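Local coordinates for protein multicopper oxidase type 1 (Nitrosomonas europaea, PDB 3G5W) that binds copper and probably acts as a laccase-like oxidase, a two-domain multicopper protein whose trinuclear copper sites lie between subunits, at residues R3-S8 / D42-N47; E176-R181 / K289-D294; A201-G206 / H251-T256. All blocks are in the same frame, centred on the assembly; numbering follows the deposited sequence.

How the interactions relate
The three contacts are spread over both cupredoxin-like domains. Interaction 1 joins the N-terminal strand to strand 43-50. The side chain of L7 there is about 12 Å from the mononuclear copper held by H56, C104, H111 and M117. Interaction 3 carries four histidines of the trinuclear copper cluster, which a second subunit completes. The centres of interactions 1 and 3 are about 36 Å apart, on opposite sides of the chain's centre. Interaction 2 is nearer to interaction 3: centres about 19 Å apart, nearest atoms about 8 Å. Both reach the sheet containing strands 180-182, 200-204 and 247-252. Along the sequence, interaction 3 is nested inside the loop that interaction 2 closes.

Interaction 1: residues R3-S8 / D42-N47; sequences REFDLS and DDVTVN
The amide nitrogen ND2 of N47 is shared by two acidic side chains of the neighbouring strand, E4 and D6. It gives one hydrogen to OE2 of E4 at 2.8 Å, on that oxygen's anti lone pair. The other goes to OD1 of D6 at 2.9 Å, nearly in line with the C-O bond. Both acceptors lie in the amide plane, so the two bonds fix its rotation. OD1 of N47 is hydrogen-bonded to OG1 of T89. E4 reaches N47 through a chain extended beyond CG, and its CD also touches CG2 of T45 at 3.8 Å. R3 points to the other face. Its NE makes a salt bridge to OD1 of D42 at 2.8 Å, with that oxygen in the guanidinium plane and NE approaching 47° above the carboxylate plane. Water 1 links NH2 of R3 to OD2 of D42. On R3's face, CE2 of F5 meets CG1 of V44 at 4.0 Å, and CD1 of L7 meets CG1 of V46. Five backbone hydrogen bonds join the strands, from N of R3 with O of D43 to N of L7 with O of N47. This is a parallel strand pair within a cupredoxin-like β-sandwich.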
# COMPACT_ATOMS: atom_id res chain seq x y z
N ARG A 3 -25.48 -20.97 18.14
CA ARG A 3 -25.37 -19.71 18.87
C ARG A 3 -26.27 -18.66 18.24
O ARG A 3 -26.27 -18.48 17.03
CB ARG A 3 -23.91 -19.23 18.92
CG ARG A 3 -22.94 -20.25 19.52
CD ARG A 3 -21.64 -19.61 19.92
NE ARG A 3 -20.67 -20.60 20.41
CZ ARG A 3 -20.59 -21.02 21.68
NH1 ARG A 3 -21.43 -20.56 22.60
NH2 ARG A 3 -19.66 -21.91 22.01
N GLU A 4 -27.07 -17.99 19.08
CA GLU A 4 -27.99 -16.96 18.60
C GLU A 4 -27.79 -15.64 19.31
O GLU A 4 -27.85 -15.57 20.55
CB GLU A 4 -29.46 -17.43 18.69
CG GLU A 4 -30.46 -16.40 18.14
CD GLU A 4 -31.77 -17.01 17.64
OE1 GLU A 4 -31.92 -18.26 17.63
OE2 GLU A 4 -32.66 -16.22 17.25
N PHE A 5 -27.57 -14.60 18.52
CA PHE A 5 -27.31 -13.27 19.05
C PHE A 5 -28.29 -12.25 18.48
O PHE A 5 -28.87 -12.47 17.41
CB PHE A 5 -25.88 -12.83 18.71
CG PHE A 5 -24.82 -13.87 18.99
CD1 PHE A 5 -24.61 -14.36 20.27
CD2 PHE A 5 -23.99 -14.33 17.96
CE1 PHE A 5 -23.61 -15.30 20.52
CE2 PHE A 5 -22.99 -15.27 18.20
CZ PHE A 5 -22.80 -15.76 19.48
N ASP A 6 -28.46 -11.15 19.20
CA ASP A 6 -29.28 -10.03 18.76
C ASP A 6 -28.43 -8.77 18.64
O ASP A 6 -27.62 -8.48 19.53
CB ASP A 6 -30.44 -9.75 19.74
CG ASP A 6 -31.51 -10.84 19.73
OD1 ASP A 6 -31.64 -11.59 18.74
OD2 ASP A 6 -32.25 -10.94 20.73
N LEU A 7 -28.63 -8.02 17.56
CA LEU A 7 -28.04 -6.69 17.41
C LEU A 7 -29.08 -5.65 17.05
O LEU A 7 -29.95 -5.90 16.22
CB LEU A 7 -26.94 -6.69 16.33
CG LEU A 7 -25.60 -7.35 16.63
CD1 LEU A 7 -24.74 -7.34 15.37
CD2 LEU A 7 -24.87 -6.65 17.77
N SER A 8 -28.98 -4.49 17.67
CA SER A 8 -29.74 -3.32 17.23
C SER A 8 -28.77 -2.37 16.54
O SER A 8 -27.57 -2.41 16.80
CB SER A 8 -30.40 -2.62 18.42
OG SER A 8 -29.41 -2.12 19.30
N ASP A 42 -19.32 -23.54 14.37
CA ASP A 42 -20.54 -23.14 15.09
C ASP A 42 -21.57 -22.63 14.10
O ASP A 42 -21.21 -22.01 13.09
CB ASP A 42 -20.27 -22.04 16.11
CG ASP A 42 -19.65 -22.55 17.40
OD1 ASP A 42 -19.33 -21.70 18.26
OD2 ASP A 42 -19.47 -23.77 17.54
N ASP A 43 -22.84 -22.91 14.39
CA ASP A 43 -23.94 -22.41 13.58
C ASP A 43 -24.47 -21.14 14.21
O ASP A 43 -25.08 -21.17 15.29
CB ASP A 43 -25.03 -23.47 13.44
CG ASP A 43 -24.57 -24.68 12.64
OD1 ASP A 43 -23.74 -24.53 11.71
OD2 ASP A 43 -25.04 -25.80 12.94
N VAL A 44 -24.19 -20.03 13.54
CA VAL A 44 -24.46 -18.70 14.07
C VAL A 44 -25.76 -18.15 13.49
O VAL A 44 -26.00 -18.27 12.29
CB VAL A 44 -23.28 -17.74 13.79
CG1 VAL A 44 -23.55 -16.35 14.36
CG2 VAL A 44 -21.98 -18.31 14.38
N THR A 45 -26.59 -17.59 14.36
CA THR A 45 -27.79 -16.85 13.97
C THR A 45 -27.71 -15.45 14.57
O THR A 45 -27.51 -15.28 15.78
CB THR A 45 -29.08 -17.56 14.47
OG1 THR A 45 -29.17 -18.86 13.88
CG2 THR A 45 -30.32 -16.76 14.10
N VAL A 46 -27.86 -14.43 13.72
CA VAL A 46 -27.84 -13.05 14.21
C VAL A 46 -29.09 -12.31 13.77
O VAL A 46 -29.33 -12.15 12.57
CB VAL A 46 -26.58 -12.27 13.76
CG1 VAL A 46 -26.53 -10.91 14.46
CG2 VAL A 46 -25.31 -13.06 14.05
N ASN A 47 -29.89 -11.87 14.74
CA ASN A 47 -31.08 -11.07 14.49
C ASN A 47 -30.72 -9.60 14.57
O ASN A 47 -30.29 -9.11 15.62
CB ASN A 47 -32.21 -11.43 15.47
CG ASN A 47 -32.49 -12.92 15.51
OD1 ASN A 47 -32.89 -13.52 14.51
ND2 ASN A 47 -32.26 -13.53 16.66
O HOH W 1 -18.74 -24.21 20.19

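Interaction 2: residues E176-R181 / K289-D294; sequences ETQPIR and KKFVPD
The guanidinium of R181 lies flat on the ring of F291, with centres 4.2 Å apart and planes 9° from parallel. The two side chains run antiparallel. CD of R181 also sits over the ring face, in a CH-pi contact 4.0 Å from the centroid. The ring edge meets the carbonyl O of P179, 3.4 Å from CE2 of F291. CG of P179 packs against CD2 of the same ring.

Beside this stack, Q178 bends at its second torsion (chi2 -65°), and its OE1 accepts the backbone N-H of V292 at 2.9 Å. The donor stands well above the carbonyl plane, 70° out of it. NE2 of Q178 lies against CG2 of V292 at 3.5 Å. K289, bent at its second and fourth torsions, crosses P179, its CE 3.8 Å from CD of P179. Its NZ makes a weak hydrogen bond to O of T177 and another bond to O of P175.

A second shell steadies these groups. E273 forms a salt bridge with NE of R181. Water 3 joins NH2 of R181 to O of K289, and water 2 joins NE2 of Q178 to O of K290. The loop 289-294 is thus fastened to the chain leading into edge strand 180-182 by the stack and one direct hydrogen bond that is not weak. E273 probably offsets the arginine's charge while the ring covers one face of its guanidinium.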
# COMPACT_ATOMS: atom_id res chain seq x y z
N GLU A 176 -5.95 9.10 24.06
CA GLU A 176 -7.08 8.43 24.72
C GLU A 176 -7.22 6.94 24.38
O GLU A 176 -8.21 6.29 24.74
CB GLU A 176 -8.37 9.21 24.48
CG GLU A 176 -8.43 10.48 25.30
CD GLU A 176 -9.59 11.38 24.93
OE1 GLU A 176 -10.71 10.86 24.73
OE2 GLU A 176 -9.37 12.60 24.83
N THR A 177 -6.21 6.40 23.70
CA THR A 177 -6.03 4.96 23.58
C THR A 177 -5.53 4.39 24.91
O THR A 177 -5.34 5.15 25.87
CB THR A 177 -5.02 4.62 22.45
OG1 THR A 177 -3.84 5.41 22.62
CG2 THR A 177 -5.63 4.93 21.10
N GLN A 178 -5.32 3.08 24.99
CA GLN A 178 -4.87 2.44 26.23
C GLN A 178 -3.55 1.71 26.04
O GLN A 178 -3.32 1.12 24.99
CB GLN A 178 -5.93 1.45 26.74
CG GLN A 178 -7.25 2.10 27.15
CD GLN A 178 -7.10 3.01 28.35
OE1 GLN A 178 -6.34 2.73 29.28
NE2 GLN A 178 -7.84 4.11 28.34
N PRO A 179 -2.68 1.74 27.07
CA PRO A 179 -1.43 0.98 26.94
C PRO A 179 -1.71 -0.52 26.91
O PRO A 179 -2.70 -0.99 27.50
CB PRO A 179 -0.67 1.36 28.21
CG PRO A 179 -1.74 1.74 29.21
CD PRO A 179 -2.79 2.42 28.38
N ILE A 180 -0.86 -1.26 26.21
CA ILE A 180 -0.89 -2.71 26.22
C ILE A 180 0.06 -3.13 27.34
O ILE A 180 1.24 -2.84 27.27
CB ILE A 180 -0.47 -3.27 24.84
CG1 ILE A 180 -1.58 -2.95 23.82
CG2 ILE A 180 -0.16 -4.79 24.90
CD1 ILE A 180 -1.17 -3.09 22.35
N ARG A 181 -0.48 -3.75 28.39
CA ARG A 181 0.33 -4.03 29.59
C ARG A 181 0.75 -5.48 29.64
O ARG A 181 -0.09 -6.38 29.57
CB ARG A 181 -0.41 -3.63 30.87
CG ARG A 181 -0.60 -2.14 31.01
CD ARG A 181 -1.28 -1.75 32.30
NE ARG A 181 -1.13 -0.32 32.55
CZ ARG A 181 -1.65 0.33 33.59
NH1 ARG A 181 -2.37 -0.33 34.49
NH2 ARG A 181 -1.45 1.64 33.72
N LYS A 289 -1.96 7.88 33.92
CA LYS A 289 -3.10 7.44 33.12
C LYS A 289 -4.03 6.52 33.90
O LYS A 289 -3.58 5.58 34.57
CB LYS A 289 -2.61 6.75 31.84
CG LYS A 289 -3.47 7.02 30.61
CD LYS A 289 -4.29 5.82 30.22
CE LYS A 289 -4.57 5.81 28.72
NZ LYS A 289 -5.47 6.91 28.25
N LYS A 290 -5.33 6.79 33.80
CA LYS A 290 -6.38 5.92 34.32
C LYS A 290 -6.55 4.76 33.35
O LYS A 290 -7.09 4.93 32.26
CB LYS A 290 -7.70 6.70 34.41
CG LYS A 290 -7.86 7.63 35.61
CD LYS A 290 -8.34 6.87 36.85
CE LYS A 290 -9.71 6.20 36.64
NZ LYS A 290 -9.73 4.84 37.26
N PHE A 291 -6.09 3.57 33.75
CA PHE A 291 -6.15 2.40 32.87
C PHE A 291 -7.57 1.89 32.67
O PHE A 291 -8.34 1.76 33.64
CB PHE A 291 -5.25 1.28 33.39
CG PHE A 291 -5.19 0.08 32.48
CD1 PHE A 291 -5.77 -1.13 32.86
CD2 PHE A 291 -4.57 0.16 31.23
CE1 PHE A 291 -5.72 -2.24 32.03
CE2 PHE A 291 -4.52 -0.94 30.39
CZ PHE A 291 -5.10 -2.14 30.79
N VAL A 292 -7.92 1.61 31.42
CA VAL A 292 -9.22 1.00 31.11
C VAL A 292 -9.01 -0.42 30.56
O VAL A 292 -8.52 -0.57 29.44
CB VAL A 292 -10.05 1.87 30.13
CG1 VAL A 292 -11.38 1.20 29.82
CG2 VAL A 292 -10.28 3.28 30.70
N PRO A 293 -9.36 -1.45 31.35
CA PRO A 293 -9.28 -2.83 30.84
C PRO A 293 -10.31 -3.09 29.74
O PRO A 293 -11.35 -2.42 29.68
CB PRO A 293 -9.61 -3.69 32.07
CG PRO A 293 -9.37 -2.79 33.25
CD PRO A 293 -9.79 -1.44 32.77
N ASP A 294 -9.98 -4.04 28.86
CA ASP A 294 -10.84 -4.49 27.75
C ASP A 294 -10.99 -3.52 26.57
O ASP A 294 -11.90 -3.68 25.74
CB ASP A 294 -12.23 -4.91 28.28
CG ASP A 294 -12.79 -6.13 27.55
OD1 ASP A 294 -12.01 -6.89 26.94
OD2 ASP A 294 -14.02 -6.34 27.60
O HOH W 2 -8.11 6.49 30.44
O HOH W 3 -2.21 3.30 35.70

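Interaction 3: residues A201-G206 / H251-T256; sequences AIHTHG and HDHVDT. With C2O (Cu-O-Cu linkage), chain P; C1O (Cu-O linkage), chain H.
The imidazole rings of H203, H205, H251 and H253 gather around the copper groups. H253 turns an edge toward the face of H203, offset, with planes at 68°. NE2 of H251 lies at the edge of the H203 ring. H205 and H251 meet rim to rim, their NE2 atoms 3.6 Å apart, because both bind one copper of the Cu-O-Cu group at 2.0 Å. The copper of the Cu-O group lies over one face of H205, and NE2 of H203 binds it at 1.9 Å. NE2 of H253 binds the other Cu-O-Cu copper at 2.3 Å. H59, H61, H103 and H105 of the second subunit complete this trinuclear site.

With chi1 at 66° the H251 ring turns back over its backbone, where ND1 gives a hydrogen bond to O of D252 from above the carbonyl plane, probably helping to orient the ring. ND1 of H203 is hydrogen-bonded to O of D226, and H205 has a polar partner in D72 of the second subunit. Behind the histidines, OD1 of D252 accepts N of A201 at 2.9 Å and N of V254 at 3.0 Å, from opposite faces of the carboxylate. The V254 bond makes an Asx turn. OD2 accepts hydrogen bonds from ND1 of H257 and of H200. An alanine here would probably leave the amides of A201 and V254, and ND1 of H200 and H257, without their acceptor and let the turn loosen.

H203 and H251 form an antiparallel hydrogen-bonded pair, and I202 and D252 the adjacent non-hydrogen-bonded one. Strand 200-204 runs between 247-252 and 227-230, with 269-274 on the other side of 247-252.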
# COMPACT_ATOMS: atom_id res chain seq x y z
N ALA A 201 0.60 1.71 8.32
CA ALA A 201 1.91 1.05 8.46
C ALA A 201 2.25 0.90 9.95
O ALA A 201 2.84 1.79 10.55
CB ALA A 201 2.97 1.86 7.75
N ILE A 202 1.84 -0.23 10.54
CA ILE A 202 1.91 -0.37 11.99
C ILE A 202 3.31 -0.82 12.42
O ILE A 202 3.74 -1.94 12.12
CB ILE A 202 0.82 -1.32 12.57
CG1 ILE A 202 -0.59 -0.85 12.19
CG2 ILE A 202 0.96 -1.44 14.10
CD1 ILE A 202 -0.93 0.58 12.61
N HIS A 203 3.98 0.07 13.13
CA HIS A 203 5.34 -0.14 13.57
C HIS A 203 5.42 -0.32 15.09
O HIS A 203 4.85 0.48 15.84
CB HIS A 203 6.21 1.03 13.09
CG HIS A 203 7.60 1.00 13.64
ND1 HIS A 203 8.44 -0.07 13.46
CD2 HIS A 203 8.28 1.90 14.38
CE1 HIS A 203 9.59 0.17 14.07
NE2 HIS A 203 9.52 1.36 14.63
N THR A 204 6.11 -1.38 15.54
CA THR A 204 6.30 -1.64 16.97
C THR A 204 7.78 -1.55 17.37
O THR A 204 8.63 -2.25 16.80
CB THR A 204 5.73 -3.04 17.38
OG1 THR A 204 4.36 -3.14 16.96
CG2 THR A 204 5.80 -3.25 18.91
N HIS A 205 8.08 -0.69 18.33
CA HIS A 205 9.45 -0.52 18.85
C HIS A 205 9.88 -1.68 19.73
O HIS A 205 9.05 -2.29 20.41
CB HIS A 205 9.54 0.75 19.70
CG HIS A 205 9.40 2.03 18.93
ND1 HIS A 205 10.07 3.17 19.29
CD2 HIS A 205 8.68 2.34 17.82
CE1 HIS A 205 9.76 4.15 18.45
NE2 HIS A 205 8.93 3.67 17.54
N GLY A 206 11.18 -1.97 19.73
CA GLY A 206 11.81 -2.89 20.69
C GLY A 206 11.58 -4.38 20.53
O GLY A 206 12.08 -5.17 21.33
N HIS A 251 2.74 2.44 16.73
CA HIS A 251 2.07 3.53 16.02
C HIS A 251 2.08 3.33 14.51
O HIS A 251 2.89 2.57 13.97
CB HIS A 251 2.73 4.87 16.36
CG HIS A 251 4.14 5.00 15.87
ND1 HIS A 251 4.46 5.63 14.69
CD2 HIS A 251 5.32 4.57 16.39
CE1 HIS A 251 5.77 5.59 14.50
NE2 HIS A 251 6.31 4.95 15.51
N ASP A 252 1.16 4.02 13.85
CA ASP A 252 1.15 4.09 12.40
C ASP A 252 2.36 4.92 11.99
O ASP A 252 2.60 6.01 12.53
CB ASP A 252 -0.14 4.77 11.92
CG ASP A 252 -0.41 4.55 10.45
OD1 ASP A 252 0.55 4.29 9.68
OD2 ASP A 252 -1.58 4.64 10.06
N HIS A 253 3.15 4.38 11.06
CA HIS A 253 4.33 5.08 10.59
C HIS A 253 4.05 6.02 9.42
O HIS A 253 4.96 6.69 8.92
CB HIS A 253 5.47 4.11 10.26
CG HIS A 253 6.83 4.71 10.49
ND1 HIS A 253 7.35 5.71 9.70
CD2 HIS A 253 7.78 4.44 11.42
CE1 HIS A 253 8.55 6.05 10.14
NE2 HIS A 253 8.83 5.28 11.18
N VAL A 254 2.79 6.07 8.95
CA VAL A 254 2.42 7.20 8.10
C VAL A 254 2.14 8.40 8.99
O VAL A 254 1.21 8.40 9.82
CB VAL A 254 1.36 6.88 6.97
CG1 VAL A 254 0.87 5.43 6.98
CG2 VAL A 254 0.23 7.92 6.90
N ASP A 255 3.02 9.38 8.86
CA ASP A 255 3.16 10.45 9.84
C ASP A 255 1.91 11.31 9.95
O ASP A 255 1.63 11.85 11.01
CB ASP A 255 4.39 11.30 9.54
CG ASP A 255 5.70 10.53 9.75
OD1 ASP A 255 5.72 9.55 10.54
OD2 ASP A 255 6.71 10.92 9.13
N THR A 256 1.16 11.40 8.85
CA THR A 256 -0.08 12.17 8.83
C THR A 256 -1.23 11.46 9.56
O THR A 256 -2.30 12.04 9.74
CB THR A 256 -0.50 12.54 7.39
OG1 THR A 256 -0.56 11.35 6.58
CG2 THR A 256 0.51 13.50 6.78
CU2 C2O P . 8.15 5.10 16.36
CU3 C2O P . 10.85 4.88 12.13
O1 C2O P . 9.36 5.21 14.34
CU4 C1O H . 10.99 2.41 15.31
O3 C1O H . 12.48 0.16 16.13